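Local coordinates for protein alpha-galactosidase (Lactobacillus brevis, PDB 3MI6) that probably hydrolyses terminal, non-reducing alpha-D-galactose residues of alpha-galactosides, as a member of glycoside hydrolase family 36, at residues 375-380 with 443-448; 366-369 with 373-376. All blocks are in the same frame, centred on the assembly; numbering follows the deposited sequence.

Interaction 1 (375-380 with 443-448)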
loop_
_atom_site.group_PDB
_atom_site.type_symbol
_atom_site.label_atom_id
_atom_site.label_comp_id
_atom_site.label_asym_id
_atom_site.label_seq_id
_atom_site.Cartn_x
_atom_site.Cartn_y
_atom_site.Cartn_z
ATOM N N ASP D 375 22.150 34.913 34.302
ATOM C CA ASP D 375 21.683 35.953 33.404
ATOM C C ASP D 375 21.841 35.426 31.996
ATOM O O ASP D 375 21.397 36.034 31.015
ATOM C CB ASP D 375 22.489 37.224 33.622
ATOM C CG ASP D 375 22.294 37.785 35.016
ATOM O OD1 ASP D 375 21.120 38.008 35.397
ATOM O OD2 ASP D 375 23.301 37.983 35.735
ATOM N N ASP D 376 22.462 34.254 31.930
ATOM C CA ASP D 376 22.727 33.566 30.686
ATOM C C ASP D 376 22.426 32.105 30.925
ATOM O O ASP D 376 22.121 31.712 32.055
ATOM C CB ASP D 376 24.203 33.719 30.318
ATOM C CG ASP D 376 24.397 34.422 28.991
ATOM O OD1 ASP D 376 23.410 34.990 28.470
ATOM O OD2 ASP D 376 25.530 34.407 28.461
ATOM N N ASP D 377 22.519 31.292 29.876
ATOM C CA ASP D 377 22.454 29.846 30.074
ATOM C C ASP D 377 23.839 29.182 30.083
ATOM O O ASP D 377 24.035 28.121 29.489
ATOM C CB ASP D 377 21.461 29.148 29.107
ATOM C CG ASP D 377 21.806 29.332 27.626
ATOM O OD1 ASP D 377 22.677 30.173 27.284
ATOM O OD2 ASP D 377 21.172 28.621 26.803
ATOM N N THR D 378 24.792 29.799 30.781
ATOM C CA THR D 378 26.159 29.289 30.778
ATOM C C THR D 378 26.893 29.479 32.096
ATOM O O THR D 378 28.116 29.527 32.112
ATOM C CB THR D 378 27.003 29.984 29.687
ATOM O OG1 THR D 378 27.206 31.358 30.043
ATOM C CG2 THR D 378 26.317 29.924 28.332
ATOM N N THR D 379 26.161 29.611 33.194
ATOM C CA THR D 379 26.775 29.957 34.480
ATOM C C THR D 379 25.828 29.690 35.637
ATOM O O THR D 379 24.629 29.835 35.479
ATOM C CB THR D 379 27.141 31.475 34.573
ATOM O OG1 THR D 379 26.292 32.110 35.533
ATOM C CG2 THR D 379 26.975 32.194 33.226
ATOM N N SER D 380 26.363 29.291 36.789
ATOM C CA SER D 380 25.582 29.174 38.040
ATOM C C SER D 380 24.738 27.923 38.189
ATOM O O SER D 380 24.109 27.716 39.223
ATOM C CB SER D 380 24.517 30.273 38.175
ATOM O OG SER D 380 25.023 31.553 37.852
ATOM N N GLY D 443 27.068 20.507 26.792
ATOM C CA GLY D 443 25.704 20.399 26.308
ATOM C C GLY D 443 24.995 21.622 26.824
ATOM O O GLY D 443 24.893 21.802 28.040
ATOM N N ARG D 444 24.535 22.476 25.916
ATOM C CA ARG D 444 23.970 23.754 26.324
ATOM C C ARG D 444 24.876 24.392 27.394
ATOM O O ARG D 444 24.394 24.884 28.419
ATOM C CB ARG D 444 22.541 23.571 26.863
ATOM C CG ARG D 444 21.746 24.863 26.959
ATOM C CD ARG D 444 20.473 24.720 27.773
ATOM N NE ARG D 444 19.803 26.019 27.902
ATOM C CZ ARG D 444 18.726 26.258 28.652
ATOM N NH1 ARG D 444 18.178 25.282 29.367
ATOM N NH2 ARG D 444 18.199 27.480 28.693
ATOM N N HIS D 445 26.187 24.336 27.162
ATOM C CA HIS D 445 27.183 24.988 28.026
ATOM C C HIS D 445 27.171 24.486 29.488
ATOM O O HIS D 445 27.360 25.265 30.423
ATOM C CB HIS D 445 27.055 26.528 27.930
ATOM C CG HIS D 445 26.538 27.011 26.602
ATOM N ND1 HIS D 445 25.203 27.280 26.372
ATOM C CD2 HIS D 445 27.173 27.242 25.427
ATOM C CE1 HIS D 445 25.039 27.661 25.116
ATOM N NE2 HIS D 445 26.218 27.644 24.520
ATOM N N GLN D 446 26.947 23.182 29.664
ATOM C CA GLN D 446 26.887 22.542 30.983
ATOM C C GLN D 446 27.304 21.055 30.947
ATOM O O GLN D 446 27.507 20.462 29.878
ATOM C CB GLN D 446 25.481 22.656 31.562
ATOM C CG GLN D 446 24.494 21.632 31.012
ATOM C CD GLN D 446 23.031 22.074 31.143
ATOM O OE1 GLN D 446 22.144 21.249 31.377
ATOM N NE2 GLN D 446 22.775 23.381 30.977
ATOM N N PHE D 447 27.438 20.453 32.124
ATOM C CA PHE D 447 27.852 19.059 32.232
ATOM C C PHE D 447 27.032 18.403 33.312
ATOM O O PHE D 447 26.306 19.094 34.024
ATOM C CB PHE D 447 29.330 18.990 32.587
ATOM C CG PHE D 447 30.195 19.690 31.602
ATOM C CD1 PHE D 447 30.358 21.063 31.671
ATOM C CD2 PHE D 447 30.806 18.982 30.577
ATOM C CE1 PHE D 447 31.126 21.714 30.752
ATOM C CE2 PHE D 447 31.581 19.624 29.657
ATOM C CZ PHE D 447 31.748 20.994 29.743
ATOM N N VAL D 448 27.137 17.083 33.450
ATOM C CA VAL D 448 26.261 16.391 34.383
ATOM C C VAL D 448 26.967 15.890 35.647
ATOM O O VAL D 448 28.099 15.418 35.594
ATOM C CB VAL D 448 25.375 15.301 33.680
ATOM C CG1 VAL D 448 25.640 15.247 32.187
ATOM C CG2 VAL D 448 25.570 13.953 34.300
HETATM O O HOH W 1 23.895 26.266 31.568
#
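Asp377 and Arg444 form the charged half of this contact. The extended Arg444 chain brings NE to within 3.1 Å of Asp377 OD2, and the N-H points almost straight at it (164°). The oxygen lies near the guanidinium plane, at its edge. On the acid, the bond uses the anti side of OD2, and the two flat groups are turned 72° apart. This is a single-bond salt bridge, not a side-on pair. Beside it, Thr378 CG2 packs over one face of the His445 ring, 3.4 Å from His445 CG. Arg444 and His445 are the two central residues of a type I' beta turn, Gly443 to Gln446, which leads into strand 447-448. The turn probably lines the substrate pocket at the mouth of the TIM barrel, where Arg444 is predicted to bind substrate. The looser side lies around Asp377 O. His445 ND1 gives Asp377 O a weak, bent hydrogen bond of 3.4 Å. A water also donates weakly to Asp377 O and accepts weakly from Gln446 NE2. All four touching residues are partly exposed, and Glu63 of a second subunit packs on His445.

Interaction 2 (366-369 with 373-376)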
loop_
_atom_site.group_PDB
_atom_site.type_symbol
_atom_site.label_atom_id
_atom_site.label_comp_id
_atom_site.label_asym_id
_atom_site.label_seq_id
_atom_site.Cartn_x
_atom_site.Cartn_y
_atom_site.Cartn_z
ATOM N N LEU D 366 8.091 30.629 38.981
ATOM C CA LEU D 366 9.325 31.284 38.598
ATOM C C LEU D 366 10.252 30.273 37.903
ATOM O O LEU D 366 10.545 29.209 38.463
ATOM C CB LEU D 366 9.980 31.849 39.846
ATOM C CG LEU D 366 11.354 32.490 39.727
ATOM C CD1 LEU D 366 11.284 33.683 38.825
ATOM C CD2 LEU D 366 11.854 32.880 41.111
ATOM N N ASP D 367 10.701 30.583 36.685
ATOM C CA ASP D 367 11.511 29.628 35.923
ATOM C C ASP D 367 12.998 29.947 36.023
ATOM O O ASP D 367 13.449 30.559 36.992
ATOM C CB ASP D 367 11.067 29.553 34.448
ATOM C CG ASP D 367 11.244 28.144 33.832
ATOM O OD1 ASP D 367 10.312 27.307 33.946
ATOM O OD2 ASP D 367 12.302 27.885 33.215
ATOM N N ASP D 368 13.745 29.525 35.008
ATOM C CA ASP D 368 15.194 29.622 34.990
ATOM C C ASP D 368 15.655 31.055 35.241
ATOM O O ASP D 368 15.112 31.996 34.661
ATOM C CB ASP D 368 15.720 29.118 33.636
ATOM C CG ASP D 368 17.200 28.753 33.662
ATOM O OD1 ASP D 368 17.956 29.279 34.499
ATOM O OD2 ASP D 368 17.612 27.937 32.822
ATOM N N GLY D 369 16.643 31.217 36.119
ATOM C CA GLY D 369 17.291 32.503 36.301
ATOM C C GLY D 369 17.364 33.050 37.716
ATOM O O GLY D 369 18.008 34.063 37.952
ATOM N N HIS D 373 24.056 33.453 39.450
ATOM C CA HIS D 373 24.077 34.637 38.599
ATOM C C HIS D 373 23.529 34.336 37.195
ATOM O O HIS D 373 24.034 34.843 36.192
ATOM C CB HIS D 373 25.468 35.310 38.566
ATOM C CG HIS D 373 26.631 34.357 38.536
ATOM N ND1 HIS D 373 26.945 33.521 39.590
ATOM C CD2 HIS D 373 27.586 34.147 37.597
ATOM C CE1 HIS D 373 28.021 32.814 39.287
ATOM N NE2 HIS D 373 28.433 33.180 38.086
ATOM N N ARG D 374 22.476 33.520 37.144
ATOM C CA ARG D 374 21.876 33.094 35.883
ATOM C C ARG D 374 21.304 34.241 35.070
ATOM O O ARG D 374 20.111 34.507 35.125
ATOM C CB ARG D 374 20.770 32.066 36.123
ATOM C CG ARG D 374 21.261 30.687 36.473
ATOM C CD ARG D 374 21.876 29.970 35.270
ATOM N NE ARG D 374 20.902 29.333 34.393
ATOM C CZ ARG D 374 21.189 28.360 33.528
ATOM N NH1 ARG D 374 22.426 27.892 33.420
ATOM N NH2 ARG D 374 20.232 27.840 32.773
ATOM N N ASP D 375 22.150 34.913 34.302
ATOM C CA ASP D 375 21.683 35.953 33.404
ATOM C C ASP D 375 21.841 35.426 31.996
ATOM O O ASP D 375 21.397 36.034 31.015
ATOM C CB ASP D 375 22.489 37.224 33.622
ATOM C CG ASP D 375 22.294 37.785 35.016
ATOM O OD1 ASP D 375 21.120 38.008 35.397
ATOM O OD2 ASP D 375 23.301 37.983 35.735
ATOM N N ASP D 376 22.462 34.254 31.930
ATOM C CA ASP D 376 22.727 33.566 30.686
ATOM C C ASP D 376 22.426 32.105 30.925
ATOM O O ASP D 376 22.121 31.712 32.055
ATOM C CB ASP D 376 24.203 33.719 30.318
ATOM C CG ASP D 376 24.397 34.422 28.991
ATOM O OD1 ASP D 376 23.410 34.990 28.470
ATOM O OD2 ASP D 376 25.530 34.407 28.461
#
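Arg374 holds Asp368 side-on, with two nitrogens on two oxygens. The segment 373-376 starts at His373, whose CB points away from 366-369. Its N is hydrogen-bonded to Ser380 OG, further along the loop. Arg374 comes next and carries the contact. Arg374 CB packs 3.5 Å from Gly369 CA, and Gly369 has backbone angles that suit glycine. The Arg374 chain then bends at both chi2 (-72°) and chi3 (-82°), which turns the guanidinium edge to the acid. Arg374 NE bonds Asp368 OD1 at 2.9 Å, and Arg374 NH2 bonds Asp368 OD2 at 2.6 Å. Both oxygens use their syn lone pairs. The carboxylate and guanidinium are nearly coplanar, 6° apart, so the pair fixes the rotation of the Asp368 carboxylate. Asp368 is a predicted substrate-binding residue, and Arg374 probably helps to position it. Arg374 is also the centre of an inverse gamma turn, closed by a weak bond from Asp375 N to His373 O. Asp375 forms a salt bridge with Arg389 through OD2. Asp376 O lies over one face of the Arg374 guanidinium, 3.5 Å above its plane and offset toward the rim. The first segment leaves the end of barrel strand 363-366, and the second lies in the loop that runs on to helix 394-404. Asp368 touches Trp412 of the neighbouring strand 408-413.

Overall arrangement
The centres of the two interactions are about 11 Å apart, within the Melibiase range. Interaction 2 comes first along the chain and folds the loop after barrel strand 363-366 back on itself. Interaction 1 begins where it ends: the two share Asp375 and Asp376. It then reaches the turn before strand 447-448, 63 residues further on. Interaction 1 thus joins the loops that follow neighbouring strands 363-366 and 408-413 of the eight-stranded parallel barrel, while interaction 2 braces the first of them from within. The side chains of Asp368 and Arg444 come within about 4 Å of each other, so both contacts probably help to shape one galactoside-binding pocket.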